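Local coordinates for protein sulfur oxygenase/reductase (Halothiobacillus neapolitanus, PDB 6QPA) that probably oxidises and disproportionates elemental sulfur at a mononuclear iron site in each subunit of a 24-subunit assembly, at residues Ile8-Ala13 and Phe77-Trp82; Pro114-Phe119 and Gly203-Gly208. All blocks are in the same frame, centred on the assembly; numbering follows the deposited sequence.

Overall arrangement
Contact 1 (8-13 with 77-82) and contact 2 (114-119 with 203-208) belong to one curved antiparallel sheet, and their centres are about 8 Å apart. Strands 7-15 and 110-125 are neighbours in that sheet. I8 O and F119 N, 2.7 Å apart, and M12 N and W115 O, 2.8 Å apart, are probable hydrogen bonds between the two contacts. Both border the iron site. Contact 2 supplies the carboxylate ligand E116. H88 and H92 of helix 85-94 complete the facial triad of two histidines and one carboxylate. Contact 1 lies in the surroundings of the metal: the nearest side-chain atom of T80 is about 4 Å from the iron, and W82 packs on H88.

Contact 1 of 2, residues Ile8-Ala13 and Phe77-Trp82; sequences IAINMA and FQYTVW
A9 and T80 are joined by two backbone hydrogen bonds, A9 N to T80 O and T80 N to A9 O, each 2.9 Å. N11 and Q78 form a second such pair, with N11 N to Q78 O also at 2.9 Å. I8-V81, I10-Y79 and M12-F77 are the intervening non-hydrogen-bonded pairs. The chi1 of T80 (55°) sets OG1 between its backbone N and carbonyl carbon. There OG1 accepts from W82 NE1 at 2.8 Å, close to the plane of the indole. A water lies 2.6 Å from T80 OG1 and close enough to A9 O to bridge them. The face bearing A9 and T80 lies on the iron side: A9 touches the ligand E116.

On the face of I8, I10, M12, F77 and Y79 the contact is mostly hydrophobic. M12 CG makes a CH-pi contact over the middle of the F77 ring, 3.8 Å from its centroid, and SD lies obliquely to it in a Met-aromatic contact. I10 CD1 makes another over one face of the Y79 ring, 4.2 Å from the centroid, while I10 CG2 meets F77 CD2 at 3.9 Å. I8 CG2 packs on Y79 CB. The polar exception, Y79 OH, is hydrogen-bonded to H256 ND1.

Strand 7-15 runs between strands 74-82 and 110-125 in a curled antiparallel sheet, consistent with the dimeric alpha/beta-barrel clan of this family. Strand 42-53 pairs with the far edge of 74-82.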
ATOM      1  N   ILE A   8      28.071 -47.794  33.015  1.00 38.90           N
ATOM      2  CA  ILE A   8      27.503 -46.591  32.424  1.00 32.69           C
ATOM      3  C   ILE A   8      26.078 -46.481  32.920  1.00 34.35           C
ATOM      4  O   ILE A   8      25.278 -47.405  32.729  1.00 33.44           O
ATOM      5  CB  ILE A   8      27.552 -46.601  30.889  1.00 27.98           C
ATOM      6  CG1 ILE A   8      28.985 -46.791  30.406  1.00 28.04           C
ATOM      7  CG2 ILE A   8      27.048 -45.232  30.320  1.00 27.28           C
ATOM      8  CD1 ILE A   8      29.108 -46.735  28.891  1.00 28.35           C
ATOM      9  N   ALA A   9      25.774 -45.375  33.592  1.00 25.93           N
ATOM     10  CA  ALA A   9      24.402 -45.025  33.918  1.00 30.27           C
ATOM     11  C   ALA A   9      23.878 -44.103  32.831  1.00 27.57           C
ATOM     12  O   ALA A   9      24.543 -43.125  32.460  1.00 30.69           O
ATOM     13  CB  ALA A   9      24.301 -44.367  35.303  1.00 25.69           C
ATOM     14  N   ILE A  10      22.721 -44.440  32.272  1.00 29.78           N
ATOM     15  CA  ILE A  10      22.126 -43.638  31.211  1.00 32.46           C
ATOM     16  C   ILE A  10      20.857 -43.024  31.757  1.00 32.02           C
ATOM     17  O   ILE A  10      19.849 -43.713  31.924  1.00 33.36           O
ATOM     18  CB  ILE A  10      21.845 -44.446  29.940  1.00 29.11           C
ATOM     19  CG1 ILE A  10      23.150 -45.068  29.448  1.00 24.91           C
ATOM     20  CG2 ILE A  10      21.231 -43.514  28.890  1.00 27.13           C
ATOM     21  CD1 ILE A  10      23.010 -45.942  28.177  1.00 25.98           C
ATOM     22  N   ASN A  11      20.909 -41.724  32.032  1.00 29.82           N
ATOM     23  CA  ASN A  11      19.730 -40.979  32.439  1.00 31.19           C
ATOM     24  C   ASN A  11      18.923 -40.662  31.183  1.00 33.30           C
ATOM     25  O   ASN A  11      19.370 -39.889  30.329  1.00 32.41           O
ATOM     26  CB  ASN A  11      20.147 -39.711  33.180  1.00 32.52           C
ATOM     27  CG  ASN A  11      19.006 -39.075  33.903  1.00 43.39           C
ATOM     28  OD1 ASN A  11      18.138 -38.471  33.287  1.00 46.22           O
ATOM     29  ND2 ASN A  11      18.989 -39.215  35.228  1.00 51.61           N
ATOM     30  N   MET A  12      17.745 -41.265  31.066  1.00 34.25           N
ATOM     31  CA  MET A  12      16.889 -41.147  29.891  1.00 33.78           C
ATOM     32  C   MET A  12      15.699 -40.271  30.243  1.00 37.29           C
ATOM     33  O   MET A  12      14.990 -40.551  31.219  1.00 38.11           O
ATOM     34  CB  MET A  12      16.415 -42.517  29.424  1.00 28.49           C
ATOM     35  CG  MET A  12      17.529 -43.481  29.083  1.00 30.68           C
ATOM     36  SD  MET A  12      16.870 -45.150  28.944  1.00 41.16           S
ATOM     37  CE  MET A  12      18.304 -45.995  28.288  1.00 38.09           C
ATOM     38  N   ALA A  13      15.502 -39.207  29.465  1.00 29.86           N
ATOM     39  CA  ALA A  13      14.374 -38.304  29.619  1.00 34.52           C
ATOM     40  C   ALA A  13      13.885 -37.881  28.244  1.00 34.80           C
ATOM     41  O   ALA A  13      14.603 -37.987  27.250  1.00 38.92           O
ATOM     42  CB  ALA A  13      14.750 -37.057  30.426  1.00 30.16           C
ATOM     43  N   PHE A  77      19.585 -38.162  26.474  1.00 34.73           N
ATOM     44  CA  PHE A  77      20.269 -39.230  27.192  1.00 34.23           C
ATOM     45  C   PHE A  77      21.576 -38.683  27.729  1.00 34.14           C
ATOM     46  O   PHE A  77      22.389 -38.163  26.960  1.00 39.12           O
ATOM     47  CB  PHE A  77      20.591 -40.427  26.291  1.00 34.39           C
ATOM     48  CG  PHE A  77      19.413 -41.293  25.944  1.00 37.88           C
ATOM     49  CD1 PHE A  77      18.115 -40.833  26.070  1.00 35.23           C
ATOM     50  CD2 PHE A  77      19.622 -42.591  25.479  1.00 40.82           C
ATOM     51  CE1 PHE A  77      17.035 -41.640  25.729  1.00 36.64           C
ATOM     52  CE2 PHE A  77      18.555 -43.411  25.149  1.00 38.04           C
ATOM     53  CZ  PHE A  77      17.249 -42.930  25.275  1.00 34.62           C
ATOM     54  N   GLN A  78      21.799 -38.827  29.020  1.00 29.09           N
ATOM     55  CA  GLN A  78      23.063 -38.419  29.621  1.00 34.03           C
ATOM     56  C   GLN A  78      23.777 -39.676  30.102  1.00 31.17           C
ATOM     57  O   GLN A  78      23.299 -40.347  31.018  1.00 34.69           O
ATOM     58  CB  GLN A  78      22.844 -37.413  30.757  1.00 37.02           C
ATOM     59  CG  GLN A  78      22.370 -36.026  30.289  1.00 58.96           C
ATOM     60  CD  GLN A  78      22.004 -35.064  31.433  1.00 72.21           C
ATOM     61  OE1 GLN A  78      21.364 -35.450  32.409  1.00 75.63           O
ATOM     62  NE2 GLN A  78      22.420 -33.806  31.305  1.00 75.98           N
ATOM     63  N   TYR A  79      24.883 -40.033  29.454  1.00 31.75           N
ATOM     64  CA  TYR A  79      25.738 -41.081  29.992  1.00 36.11           C
ATOM     65  C   TYR A  79      26.571 -40.499  31.110  1.00 33.86           C
ATOM     66  O   TYR A  79      27.226 -39.479  30.914  1.00 32.33           O
ATOM     67  CB  TYR A  79      26.715 -41.650  28.962  1.00 32.37           C
ATOM     68  CG  TYR A  79      26.164 -42.381  27.770  1.00 29.04           C
ATOM     69  CD1 TYR A  79      24.834 -42.279  27.400  1.00 28.68           C
ATOM     70  CD2 TYR A  79      27.012 -43.156  26.988  1.00 28.71           C
ATOM     71  CE1 TYR A  79      24.356 -42.942  26.286  1.00 31.97           C
ATOM     72  CE2 TYR A  79      26.552 -43.829  25.878  1.00 34.20           C
ATOM     73  CZ  TYR A  79      25.226 -43.722  25.522  1.00 35.44           C
ATOM     74  OH  TYR A  79      24.783 -44.397  24.397  1.00 30.18           O
ATOM     75  N   THR A  80      26.594 -41.154  32.258  1.00 28.60           N
ATOM     76  CA  THR A  80      27.656 -40.925  33.225  1.00 28.66           C
ATOM     77  C   THR A  80      28.364 -42.248  33.444  1.00 33.59           C
ATOM     78  O   THR A  80      27.722 -43.295  33.520  1.00 30.34           O
ATOM     79  CB  THR A  80      27.160 -40.341  34.563  1.00 31.76           C
ATOM     80  OG1 THR A  80      26.144 -41.178  35.104  1.00 28.26           O
ATOM     81  CG2 THR A  80      26.607 -38.905  34.353  1.00 36.86           C
ATOM     82  N   VAL A  81      29.686 -42.194  33.461  1.00 28.52           N
ATOM     83  CA  VAL A  81      30.539 -43.377  33.431  1.00 31.93           C
ATOM     84  C   VAL A  81      31.284 -43.478  34.759  1.00 28.22           C
ATOM     85  O   VAL A  81      31.840 -42.482  35.248  1.00 30.64           O
ATOM     86  CB  VAL A  81      31.488 -43.302  32.221  1.00 34.36           C
ATOM     87  CG1 VAL A  81      32.280 -44.599  32.063  1.00 30.65           C
ATOM     88  CG2 VAL A  81      30.639 -42.987  30.947  1.00 28.68           C
ATOM     89  N   TRP A  82      31.292 -44.678  35.342  1.00 30.36           N
ATOM     90  CA  TRP A  82      31.652 -44.882  36.740  1.00 33.31           C
ATOM     91  C   TRP A  82      32.551 -46.097  36.895  1.00 35.78           C
ATOM     92  O   TRP A  82      32.427 -47.079  36.156  1.00 30.42           O
ATOM     93  CB  TRP A  82      30.397 -45.097  37.613  1.00 31.50           C
ATOM     94  CG  TRP A  82      29.492 -43.940  37.539  1.00 33.70           C
ATOM     95  CD1 TRP A  82      28.450 -43.754  36.662  1.00 32.53           C
ATOM     96  CD2 TRP A  82      29.581 -42.756  38.320  1.00 33.13           C
ATOM     97  NE1 TRP A  82      27.867 -42.533  36.886  1.00 27.90           N
ATOM     98  CE2 TRP A  82      28.549 -41.893  37.890  1.00 36.86           C
ATOM     99  CE3 TRP A  82      30.424 -42.340  39.360  1.00 39.54           C
ATOM    100  CZ2 TRP A  82      28.340 -40.631  38.467  1.00 30.68           C
ATOM    101  CZ3 TRP A  82      30.210 -41.087  39.938  1.00 35.55           C
ATOM    102  CH2 TRP A  82      29.173 -40.257  39.494  1.00 31.14           C
TER
HETATM  103  O   HOH W   1      23.826 -40.652  34.061  1.00 39.75           O

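Contact 2 of 2, residues Pro114-Phe119 and Gly203-Gly208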
ATOM      1  N   PRO A 114      12.828 -38.729  34.511  1.00 35.66           N
ATOM      2  CA  PRO A 114      13.999 -39.497  34.072  1.00 32.97           C
ATOM      3  C   PRO A 114      13.880 -40.967  34.461  1.00 38.65           C
ATOM      4  O   PRO A 114      13.162 -41.296  35.403  1.00 38.86           O
ATOM      5  CB  PRO A 114      15.156 -38.835  34.822  1.00 29.48           C
ATOM      6  CG  PRO A 114      14.541 -38.470  36.120  1.00 34.37           C
ATOM      7  CD  PRO A 114      13.105 -38.026  35.776  1.00 32.19           C
ATOM      8  N   TRP A 115      14.524 -41.832  33.688  1.00 34.90           N
ATOM      9  CA  TRP A 115      14.689 -43.239  34.021  1.00 33.31           C
ATOM     10  C   TRP A 115      16.160 -43.533  33.800  1.00 32.22           C
ATOM     11  O   TRP A 115      16.684 -43.256  32.721  1.00 32.49           O
ATOM     12  CB  TRP A 115      13.787 -44.117  33.151  1.00 32.15           C
ATOM     13  CG  TRP A 115      13.761 -45.571  33.496  1.00 34.42           C
ATOM     14  CD1 TRP A 115      14.194 -46.605  32.711  1.00 33.85           C
ATOM     15  CD2 TRP A 115      13.241 -46.171  34.703  1.00 35.20           C
ATOM     16  NE1 TRP A 115      13.974 -47.809  33.354  1.00 36.39           N
ATOM     17  CE2 TRP A 115      13.403 -47.566  34.580  1.00 34.28           C
ATOM     18  CE3 TRP A 115      12.663 -45.654  35.882  1.00 32.07           C
ATOM     19  CZ2 TRP A 115      12.993 -48.459  35.579  1.00 31.36           C
ATOM     20  CZ3 TRP A 115      12.280 -46.537  36.886  1.00 34.12           C
ATOM     21  CH2 TRP A 115      12.439 -47.929  36.723  1.00 31.89           C
ATOM     22  N   GLU A 116      16.851 -44.025  34.828  1.00 33.55           N
ATOM     23  CA  GLU A 116      18.308 -44.123  34.770  1.00 36.62           C
ATOM     24  C   GLU A 116      18.763 -45.559  35.008  1.00 35.47           C
ATOM     25  O   GLU A 116      19.128 -45.923  36.139  1.00 29.30           O
ATOM     26  CB  GLU A 116      18.972 -43.185  35.775  1.00 28.64           C
ATOM     27  CG  GLU A 116      20.463 -43.027  35.493  1.00 33.15           C
ATOM     28  CD  GLU A 116      21.161 -42.153  36.497  1.00 36.07           C
ATOM     29  OE1 GLU A 116      20.826 -42.251  37.689  1.00 41.27           O
ATOM     30  OE2 GLU A 116      22.056 -41.385  36.103  1.00 50.21           O
ATOM     31  N   PRO A 117      18.779 -46.389  33.970  1.00 25.65           N
ATOM     32  CA  PRO A 117      19.288 -47.757  34.119  1.00 25.86           C
ATOM     33  C   PRO A 117      20.809 -47.789  34.095  1.00 30.58           C
ATOM     34  O   PRO A 117      21.478 -46.898  33.563  1.00 28.32           O
ATOM     35  CB  PRO A 117      18.716 -48.494  32.894  1.00 29.87           C
ATOM     36  CG  PRO A 117      17.764 -47.510  32.221  1.00 27.79           C
ATOM     37  CD  PRO A 117      18.249 -46.153  32.615  1.00 26.44           C
ATOM     38  N   TYR A 118      21.342 -48.855  34.672  1.00 26.23           N
ATOM     39  CA  TYR A 118      22.767 -49.161  34.671  1.00 31.13           C
ATOM     40  C   TYR A 118      23.097 -50.149  33.553  1.00 37.65           C
ATOM     41  O   TYR A 118      22.346 -51.107  33.314  1.00 29.66           O
ATOM     42  CB  TYR A 118      23.186 -49.765  36.009  1.00 29.92           C
ATOM     43  CG  TYR A 118      23.284 -48.799  37.173  1.00 30.44           C
ATOM     44  CD1 TYR A 118      24.359 -47.923  37.278  1.00 30.78           C
ATOM     45  CD2 TYR A 118      22.335 -48.806  38.207  1.00 28.15           C
ATOM     46  CE1 TYR A 118      24.488 -47.052  38.359  1.00 33.15           C
ATOM     47  CE2 TYR A 118      22.458 -47.932  39.299  1.00 30.63           C
ATOM     48  CZ  TYR A 118      23.541 -47.061  39.360  1.00 29.09           C
ATOM     49  OH  TYR A 118      23.699 -46.201  40.408  1.00 35.10           O
ATOM     50  N   PHE A 119      24.228 -49.916  32.871  1.00 30.67           N
ATOM     51  CA  PHE A 119      24.624 -50.731  31.733  1.00 28.78           C
ATOM     52  C   PHE A 119      26.038 -51.254  31.898  1.00 34.35           C
ATOM     53  O   PHE A 119      26.952 -50.535  32.311  1.00 31.39           O
ATOM     54  CB  PHE A 119      24.521 -49.956  30.407  1.00 29.04           C
ATOM     55  CG  PHE A 119      23.119 -49.653  30.029  1.00 31.63           C
ATOM     56  CD1 PHE A 119      22.484 -48.553  30.559  1.00 27.77           C
ATOM     57  CD2 PHE A 119      22.414 -50.503  29.194  1.00 31.55           C
ATOM     58  CE1 PHE A 119      21.170 -48.284  30.243  1.00 29.18           C
ATOM     59  CE2 PHE A 119      21.101 -50.250  28.878  1.00 31.77           C
ATOM     60  CZ  PHE A 119      20.475 -49.121  29.402  1.00 30.94           C
ATOM     61  N   GLY A 203      20.353 -53.241  35.732  1.00 32.15           N
ATOM     62  CA  GLY A 203      19.697 -52.681  36.899  1.00 31.95           C
ATOM     63  C   GLY A 203      19.342 -51.231  36.643  1.00 33.53           C
ATOM     64  O   GLY A 203      19.663 -50.671  35.587  1.00 29.80           O
ATOM     65  N   VAL A 204      18.664 -50.629  37.631  1.00 29.98           N
ATOM     66  CA  VAL A 204      18.200 -49.241  37.540  1.00 33.06           C
ATOM     67  C   VAL A 204      18.487 -48.520  38.849  1.00 32.84           C
ATOM     68  O   VAL A 204      18.349 -49.099  39.930  1.00 31.08           O
ATOM     69  CB  VAL A 204      16.694 -49.148  37.214  1.00 28.69           C
ATOM     70  CG1 VAL A 204      16.255 -47.674  37.117  1.00 26.15           C
ATOM     71  CG2 VAL A 204      16.392 -49.862  35.889  1.00 35.69           C
ATOM     72  N   SER A 205      18.886 -47.249  38.755  1.00 27.93           N
ATOM     73  CA  SER A 205      19.071 -46.431  39.950  1.00 33.52           C
ATOM     74  C   SER A 205      17.729 -45.826  40.347  1.00 30.78           C
ATOM     75  O   SER A 205      17.090 -45.139  39.546  1.00 34.65           O
ATOM     76  CB  SER A 205      20.108 -45.335  39.716  1.00 33.70           C
ATOM     77  OG  SER A 205      20.172 -44.479  40.848  1.00 34.45           O
ATOM     78  N   ALA A 206      17.293 -46.088  41.576  1.00 29.07           N
ATOM     79  CA  ALA A 206      16.031 -45.519  42.031  1.00 29.63           C
ATOM     80  C   ALA A 206      16.158 -44.010  42.204  1.00 30.11           C
ATOM     81  O   ALA A 206      15.339 -43.234  41.697  1.00 28.80           O
ATOM     82  CB  ALA A 206      15.613 -46.195  43.340  1.00 34.35           C
ATOM     83  N   ILE A 207      17.202 -43.587  42.908  1.00 28.16           N
ATOM     84  CA  ILE A 207      17.435 -42.172  43.138  1.00 32.04           C
ATOM     85  C   ILE A 207      17.625 -41.456  41.808  1.00 32.98           C
ATOM     86  O   ILE A 207      17.022 -40.410  41.560  1.00 33.18           O
ATOM     87  CB  ILE A 207      18.646 -41.988  44.071  1.00 30.73           C
ATOM     88  CG1 ILE A 207      18.343 -42.510  45.474  1.00 35.87           C
ATOM     89  CG2 ILE A 207      19.060 -40.521  44.138  1.00 30.82           C
ATOM     90  CD1 ILE A 207      17.391 -41.628  46.266  1.00 34.92           C
ATOM     91  N   GLY A 208      18.425 -42.034  40.906  1.00 36.80           N
ATOM     92  CA  GLY A 208      18.643 -41.383  39.619  1.00 31.59           C
ATOM     93  C   GLY A 208      17.392 -41.290  38.770  1.00 38.11           C
ATOM     94  O   GLY A 208      17.296 -40.413  37.905  1.00 35.65           O
TER
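P117 and V204 form an antiparallel non-hydrogen-bonded pair, their CA atoms 3.9 Å apart, next to the nearly straight bond S205 N to E116 O (2.9 Å, 171°). Y118 N also approaches G203 O, with the donor above the carbonyl plane. The chain then turns through A206 and I207 and brings G208 against E116.

E116 is the carboxylate of the iron-binding facial triad, which H88 and H92 complete. With CG anti to the backbone N (chi1 -166°) and the chain extended beyond it, the carboxylate reaches the iron through OE2. The other oxygen, OE1, lies against G208, 3.0 Å from its CA. G208 has no side chain, and the carboxylate rests directly on its backbone.

S205 OG accepts from G208 N at 3.0 Å, an ST motif that ties the turn together. The same hydroxyl is hydrogen-bonded to E89 OE2. Y118 lies next to it, with CE2 3.5 Å from S205 CB. Y118 OH is hydrogen-bonded to E89 OE2 and to H88 ND1. Y118 is therefore a second-shell residue that can fix the rotation of the H88 ring.

V204 and P117 share the face opposite that of Y118. V204 CG1 makes a CH-pi contact over a face of W115, offset toward the rim, 3.7 Å from the centroid of the six-membered ring. V204 CG2 meets W115 CZ2 at 3.7 Å and P117 CB at 4.0 Å. The W115 ring also makes a cation-pi contact with K292 of a neighbouring subunit.

Strand 110-125 is flanked by strand 7-15 and by strand 193-204. Helix 85-94, which carries both iron-binding histidines, packs on Y118 and S205.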